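Long-range contact in putative alpha-galactosidase/melibiase (Bacteroides fragilis, PDB 4OGZ), which probably hydrolyses terminal, non-reducing alpha-D-galactose residues of alpha-D-galactosides: residues Glu38-Leu52 with Val65-Asn79. Sequence-based numbering, arbitrary orientation.
Sequences ERPIKWHAENLPKGL and VVEKGTYKVMLKAEN
Strands 42-46 and 69-79 run antiparallel, their axes approaching to 4.6 Å, with K42-E78, H44-K76 and E46-M74 (M74 a selenomethionine) as hydrogen-bonded pairs and W43-A77 and A45-L75 as non-hydrogen-bonded pairs between them. Two asparagine amides extend this ladder beyond its ends. At one end N79 ND2 donates to E38 O (2.8 Å) on a lone pair, its CG held between the backbone N and the carbonyl carbon (chi1 64°); the same nitrogen also bonds to G11 O, while OD1 accepts from L81 N. At the other end N47 ND2 reaches K72 O (3.0 Å) in a nearly straight bond of 173°. On the inward face A77 CB lies 4.0 Å from W43 CD1, and the indole is anchored through NE1 to T35 of strand 28-36. A45 CB meets L75 CD2 at 3.9 Å, and L48 CD2 lies against V73 CG1. Past the ladder P49 packs against V65, Y71 and V73: its CB lies over one face of the Y71 ring, 3.8 Å from the centroid, in a CH-pi contact. The Y71 hydroxyl donates to E67 O from above the carbonyl plane, which ties the ring to the 65-68 loop. V65 CG2, anti to its carbonyl carbon, wedges between P49 CG and L52 CG (3.6 Å from the latter), and a water links K50 O, V66 N and E67 OE1. W43, A45 and L48 also touch L54, so this antiparallel pair, with 42-46 the edge strand of a mixed sheet, packs on the second sheet, as in the beta-sandwich of an Ig-like domain.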
loop_
_atom_site.group_PDB
_atom_site.type_symbol
_atom_site.label_atom_id
_atom_site.label_comp_id
_atom_site.label_asym_id
_atom_site.label_seq_id
_atom_site.Cartn_x
_atom_site.Cartn_y
_atom_site.Cartn_z
ATOM N N GLU A 38 16.131 18.009 6.746
ATOM C CA GLU A 38 16.375 18.439 8.104
ATOM C C GLU A 38 15.192 19.228 8.663
ATOM O O GLU A 38 14.578 20.022 7.985
ATOM C CB GLU A 38 17.636 19.283 8.165
ATOM C CG GLU A 38 18.048 19.635 9.591
ATOM C CD GLU A 38 19.359 20.415 9.698
ATOM O OE1 GLU A 38 20.438 19.820 9.441
ATOM O OE2 GLU A 38 19.315 21.612 10.059
ATOM N N ARG A 39 14.893 18.981 9.927
ATOM C CA ARG A 39 13.856 19.694 10.644
ATOM C C ARG A 39 14.448 20.874 11.415
ATOM O O ARG A 39 15.613 20.853 11.777
ATOM C CB ARG A 39 13.149 18.739 11.617
ATOM C CG ARG A 39 11.904 18.083 11.064
ATOM C CD ARG A 39 12.091 17.453 9.688
ATOM N NE ARG A 39 10.812 16.963 9.209
ATOM C CZ ARG A 39 10.610 16.301 8.073
ATOM N NH1 ARG A 39 11.612 16.067 7.231
ATOM N NH2 ARG A 39 9.380 15.906 7.761
ATOM N N PRO A 40 13.639 21.884 11.717
ATOM C CA PRO A 40 12.229 21.973 11.387
ATOM C C PRO A 40 12.010 22.378 9.937
ATOM O O PRO A 40 12.898 22.955 9.299
ATOM C CB PRO A 40 11.707 23.058 12.335
ATOM C CG PRO A 40 12.891 23.850 12.706
ATOM C CD PRO A 40 14.087 22.973 12.587
ATOM N N ILE A 41 10.828 22.020 9.443
ATOM C CA ILE A 41 10.367 22.361 8.114
ATOM C C ILE A 41 9.106 23.200 8.224
ATOM O O ILE A 41 8.301 23.003 9.109
ATOM C CB ILE A 41 10.118 21.069 7.318
ATOM C CG1 ILE A 41 11.465 20.507 6.876
ATOM C CG2 ILE A 41 9.220 21.300 6.109
ATOM C CD1 ILE A 41 11.394 19.208 6.129
ATOM N N LYS A 42 8.937 24.133 7.297
ATOM C CA LYS A 42 7.700 24.875 7.149
ATOM C C LYS A 42 7.168 24.710 5.722
ATOM O O LYS A 42 7.928 24.776 4.760
ATOM C CB LYS A 42 7.926 26.365 7.404
ATOM C CG LYS A 42 6.787 27.069 8.112
ATOM C CD LYS A 42 6.974 28.576 8.057
ATOM C CE LYS A 42 5.713 29.306 8.504
ATOM N NZ LYS A 42 5.989 30.660 9.053
ATOM N N TRP A 43 5.860 24.552 5.601
ATOM C CA TRP A 43 5.245 24.268 4.331
ATOM C C TRP A 43 4.406 25.445 3.864
ATOM O O TRP A 43 3.902 26.230 4.664
ATOM C CB TRP A 43 4.336 23.064 4.443
ATOM C CG TRP A 43 4.997 21.775 4.507
ATOM C CD1 TRP A 43 5.278 20.948 3.470
ATOM C CD2 TRP A 43 5.427 21.098 5.698
ATOM N NE1 TRP A 43 5.869 19.788 3.942
ATOM C CE2 TRP A 43 5.963 19.861 5.308
ATOM C CE3 TRP A 43 5.398 21.410 7.047
ATOM C CZ2 TRP A 43 6.468 18.919 6.246
ATOM C CZ3 TRP A 43 5.908 20.486 7.971
ATOM C CH2 TRP A 43 6.419 19.263 7.560
ATOM N N HIS A 44 4.261 25.552 2.554
ATOM C CA HIS A 44 3.385 26.548 1.962
ATOM C C HIS A 44 2.647 25.908 0.828
ATOM O O HIS A 44 3.142 24.966 0.195
ATOM C CB HIS A 44 4.170 27.797 1.489
ATOM C CG HIS A 44 4.935 28.447 2.590
ATOM N ND1 HIS A 44 4.425 29.487 3.340
ATOM C CD2 HIS A 44 6.142 28.144 3.132
ATOM C CE1 HIS A 44 5.307 29.829 4.265
ATOM N NE2 HIS A 44 6.358 29.030 4.159
ATOM N N ALA A 45 1.434 26.402 0.609
ATOM C CA ALA A 45 0.632 25.918 -0.474
ATOM C C ALA A 45 0.037 27.113 -1.181
ATOM O O ALA A 45 -0.465 28.008 -0.541
ATOM C CB ALA A 45 -0.462 25.014 0.042
ATOM N N GLU A 46 0.125 27.129 -2.501
ATOM C CA GLU A 46 -0.542 28.137 -3.298
ATOM C C GLU A 46 -1.598 27.405 -4.117
ATOM O O GLU A 46 -1.402 26.271 -4.592
ATOM C CB GLU A 46 0.481 28.929 -4.127
ATOM C CG GLU A 46 -0.085 29.882 -5.181
ATOM C CD GLU A 46 -0.893 31.050 -4.606
ATOM O OE1 GLU A 46 -1.041 31.135 -3.368
ATOM O OE2 GLU A 46 -1.381 31.903 -5.391
ATOM N N ASN A 47 -2.765 28.010 -4.211
ATOM C CA ASN A 47 -3.831 27.447 -5.036
ATOM C C ASN A 47 -4.572 26.223 -4.462
ATOM O O ASN A 47 -5.077 25.391 -5.209
ATOM C CB ASN A 47 -3.262 27.044 -6.402
ATOM C CG ASN A 47 -4.196 27.415 -7.509
ATOM O OD1 ASN A 47 -4.734 28.510 -7.498
ATOM N ND2 ASN A 47 -4.456 26.484 -8.429
ATOM N N LEU A 48 -4.656 26.124 -3.149
ATOM C CA LEU A 48 -5.489 25.087 -2.545
ATOM C C LEU A 48 -6.941 25.337 -2.892
ATOM O O LEU A 48 -7.384 26.455 -2.774
ATOM C CB LEU A 48 -5.371 25.091 -1.032
ATOM C CG LEU A 48 -4.218 24.330 -0.401
ATOM C CD1 LEU A 48 -4.172 24.744 1.064
ATOM C CD2 LEU A 48 -4.360 22.814 -0.572
ATOM N N PRO A 49 -7.693 24.292 -3.289
ATOM C CA PRO A 49 -9.114 24.500 -3.599
ATOM C C PRO A 49 -9.915 25.003 -2.394
ATOM O O PRO A 49 -9.506 24.780 -1.248
ATOM C CB PRO A 49 -9.596 23.103 -3.993
ATOM C CG PRO A 49 -8.634 22.169 -3.383
ATOM C CD PRO A 49 -7.310 22.880 -3.381
ATOM N N LYS A 50 -11.047 25.664 -2.657
ATOM C CA LYS A 50 -12.007 25.993 -1.605
ATOM C C LYS A 50 -12.306 24.802 -0.657
ATOM O O LYS A 50 -12.728 23.738 -1.088
ATOM C CB LYS A 50 -13.321 26.494 -2.207
ATOM C CG LYS A 50 -14.261 27.112 -1.179
ATOM C CD LYS A 50 -15.622 27.526 -1.739
ATOM C CE LYS A 50 -16.394 28.308 -0.669
ATOM N NZ LYS A 50 -17.873 28.100 -0.640
ATOM N N GLY A 51 -12.116 25.040 0.623
ATOM C CA GLY A 51 -12.467 24.118 1.655
ATOM C C GLY A 51 -11.282 23.421 2.267
ATOM O O GLY A 51 -11.454 22.690 3.234
ATOM N N LEU A 52 -10.090 23.618 1.702
ATOM C CA LEU A 52 -8.871 23.022 2.251
ATOM C C LEU A 52 -7.988 24.102 2.840
ATOM O O LEU A 52 -7.986 25.246 2.369
ATOM C CB LEU A 52 -8.083 22.216 1.198
ATOM C CG LEU A 52 -8.849 21.082 0.521
ATOM C CD1 LEU A 52 -7.952 20.342 -0.463
ATOM C CD2 LEU A 52 -9.433 20.101 1.546
ATOM N N VAL A 65 -13.599 19.363 0.080
ATOM C CA VAL A 65 -13.893 20.056 -1.172
ATOM C C VAL A 65 -15.219 19.493 -1.626
ATOM O O VAL A 65 -15.383 18.280 -1.834
ATOM C CB VAL A 65 -12.811 19.869 -2.277
ATOM C CG1 VAL A 65 -13.248 20.555 -3.559
ATOM C CG2 VAL A 65 -11.440 20.366 -1.835
ATOM N N VAL A 66 -16.158 20.393 -1.827
ATOM C CA VAL A 66 -17.501 20.023 -2.248
ATOM C C VAL A 66 -17.627 19.818 -3.749
ATOM O O VAL A 66 -18.353 18.945 -4.200
ATOM C CB VAL A 66 -18.495 21.095 -1.791
ATOM C CG1 VAL A 66 -19.894 20.784 -2.299
ATOM C CG2 VAL A 66 -18.456 21.179 -0.278
ATOM N N GLU A 67 -16.909 20.600 -4.536
ATOM C CA GLU A 67 -17.100 20.566 -5.987
ATOM C C GLU A 67 -16.131 19.570 -6.630
ATOM O O GLU A 67 -14.924 19.635 -6.405
ATOM C CB GLU A 67 -16.952 21.975 -6.595
ATOM C CG GLU A 67 -17.738 23.054 -5.857
ATOM C CD GLU A 67 -16.947 23.760 -4.737
ATOM O OE1 GLU A 67 -15.874 23.242 -4.279
ATOM O OE2 GLU A 67 -17.420 24.848 -4.299
ATOM N N LYS A 68 -16.684 18.701 -7.475
ATOM C CA LYS A 68 -15.914 17.760 -8.265
ATOM C C LYS A 68 -14.900 18.511 -9.135
ATOM O O LYS A 68 -15.167 19.597 -9.596
ATOM C CB LYS A 68 -16.853 16.927 -9.115
ATOM C CG LYS A 68 -16.273 15.638 -9.650
ATOM C CD LYS A 68 -17.276 14.828 -10.477
ATOM C CE LYS A 68 -18.595 14.538 -9.743
ATOM N NZ LYS A 68 -18.610 13.192 -9.074
ATOM N N GLY A 69 -13.713 17.957 -9.324
ATOM C CA GLY A 69 -12.707 18.667 -10.093
ATOM C C GLY A 69 -11.294 18.230 -9.881
ATOM O O GLY A 69 -10.995 17.468 -8.963
ATOM N N THR A 70 -10.425 18.708 -10.768
ATOM C CA THR A 70 -8.988 18.495 -10.640
ATOM C C THR A 70 -8.317 19.825 -10.350
ATOM O O THR A 70 -8.478 20.831 -11.101
ATOM C CB THR A 70 -8.419 17.820 -11.891
ATOM O OG1 THR A 70 -9.038 16.540 -12.029
ATOM C CG2 THR A 70 -6.914 17.641 -11.792
ATOM N N TYR A 71 -7.579 19.836 -9.259
ATOM C CA TYR A 71 -6.951 21.005 -8.710
ATOM C C TYR A 71 -5.444 20.835 -8.548
ATOM O O TYR A 71 -4.982 19.875 -7.949
ATOM C CB TYR A 71 -7.544 21.287 -7.361
ATOM C CG TYR A 71 -9.026 21.343 -7.340
ATOM C CD1 TYR A 71 -9.702 22.535 -7.623
ATOM C CD2 TYR A 71 -9.780 20.243 -6.984
ATOM C CE1 TYR A 71 -11.081 22.605 -7.575
ATOM C CE2 TYR A 71 -11.161 20.311 -6.913
ATOM C CZ TYR A 71 -11.811 21.498 -7.219
ATOM O OH TYR A 71 -13.189 21.560 -7.167
ATOM N N LYS A 72 -4.682 21.786 -9.071
ATOM C CA LYS A 72 -3.233 21.715 -9.087
ATOM C C LYS A 72 -2.715 22.754 -8.089
ATOM O O LYS A 72 -2.863 23.974 -8.272
ATOM C CB LYS A 72 -2.710 21.913 -10.528
ATOM C CG LYS A 72 -3.141 20.814 -11.498
ATOM C CD LYS A 72 -2.945 21.181 -12.984
ATOM C CE LYS A 72 -4.117 20.715 -13.858
ATOM N NZ LYS A 72 -3.766 20.471 -15.292
ATOM N N VAL A 73 -2.129 22.247 -7.020
ATOM C CA VAL A 73 -1.673 23.017 -5.905
ATOM C C VAL A 73 -0.158 23.047 -5.948
ATOM O O VAL A 73 0.474 21.993 -6.154
ATOM C CB VAL A 73 -2.137 22.345 -4.581
ATOM C CG1 VAL A 73 -1.623 23.111 -3.360
ATOM C CG2 VAL A 73 -3.662 22.182 -4.568
HETATM N N MSE A 74 0.452 24.193 -5.653
HETATM C CA MSE A 74 1.918 24.269 -5.627
HETATM C C MSE A 74 2.326 24.268 -4.191
HETATM O O MSE A 74 1.890 25.115 -3.437
HETATM C CB MSE A 74 2.475 25.491 -6.360
HETATM C CG MSE A 74 2.196 25.352 -7.866
HETATM SE SE MSE A 74 3.212 23.905 -8.798
HETATM C CE MSE A 74 4.855 23.922 -7.741
ATOM N N LEU A 75 3.137 23.278 -3.814
ATOM C CA LEU A 75 3.651 23.137 -2.462
ATOM C C LEU A 75 5.110 23.553 -2.401
ATOM O O LEU A 75 5.892 23.329 -3.333
ATOM C CB LEU A 75 3.520 21.696 -1.971
ATOM C CG LEU A 75 2.147 21.008 -2.067
ATOM C CD1 LEU A 75 2.262 19.558 -1.642
ATOM C CD2 LEU A 75 1.113 21.730 -1.236
ATOM N N LYS A 76 5.457 24.192 -1.300
ATOM C CA LYS A 76 6.818 24.519 -1.027
ATOM C C LYS A 76 7.134 24.077 0.398
ATOM O O LYS A 76 6.327 24.269 1.295
ATOM C CB LYS A 76 7.036 26.021 -1.215
ATOM C CG LYS A 76 8.497 26.426 -1.297
ATOM C CD LYS A 76 8.711 27.781 -1.958
ATOM C CE LYS A 76 10.176 27.911 -2.378
ATOM N NZ LYS A 76 10.551 29.268 -2.853
ATOM N N ALA A 77 8.289 23.446 0.581
ATOM C CA ALA A 77 8.800 23.121 1.897
ATOM C C ALA A 77 10.146 23.787 2.088
ATOM O O ALA A 77 10.991 23.777 1.185
ATOM C CB ALA A 77 8.926 21.614 2.064
ATOM N N GLU A 78 10.365 24.362 3.261
ATOM C CA GLU A 78 11.604 25.118 3.503
ATOM C C GLU A 78 12.210 24.725 4.823
ATOM O O GLU A 78 11.482 24.441 5.785
ATOM C CB GLU A 78 11.334 26.648 3.449
ATOM C CG GLU A 78 10.322 27.060 2.381
ATOM C CD GLU A 78 10.230 28.566 2.145
ATOM O OE1 GLU A 78 9.924 29.290 3.111
ATOM O OE2 GLU A 78 10.436 29.014 0.986
ATOM N N ASN A 79 13.542 24.659 4.859
ATOM C CA ASN A 79 14.261 24.522 6.120
ATOM C C ASN A 79 15.536 25.387 6.102
ATOM O O ASN A 79 15.755 26.137 5.161
ATOM C CB ASN A 79 14.549 23.031 6.464
ATOM C CG ASN A 79 15.480 22.340 5.474
ATOM O OD1 ASN A 79 16.170 22.976 4.674
ATOM N ND2 ASN A 79 15.529 21.012 5.557
HETATM O O HOH W 1 -15.501 23.258 -1.640
#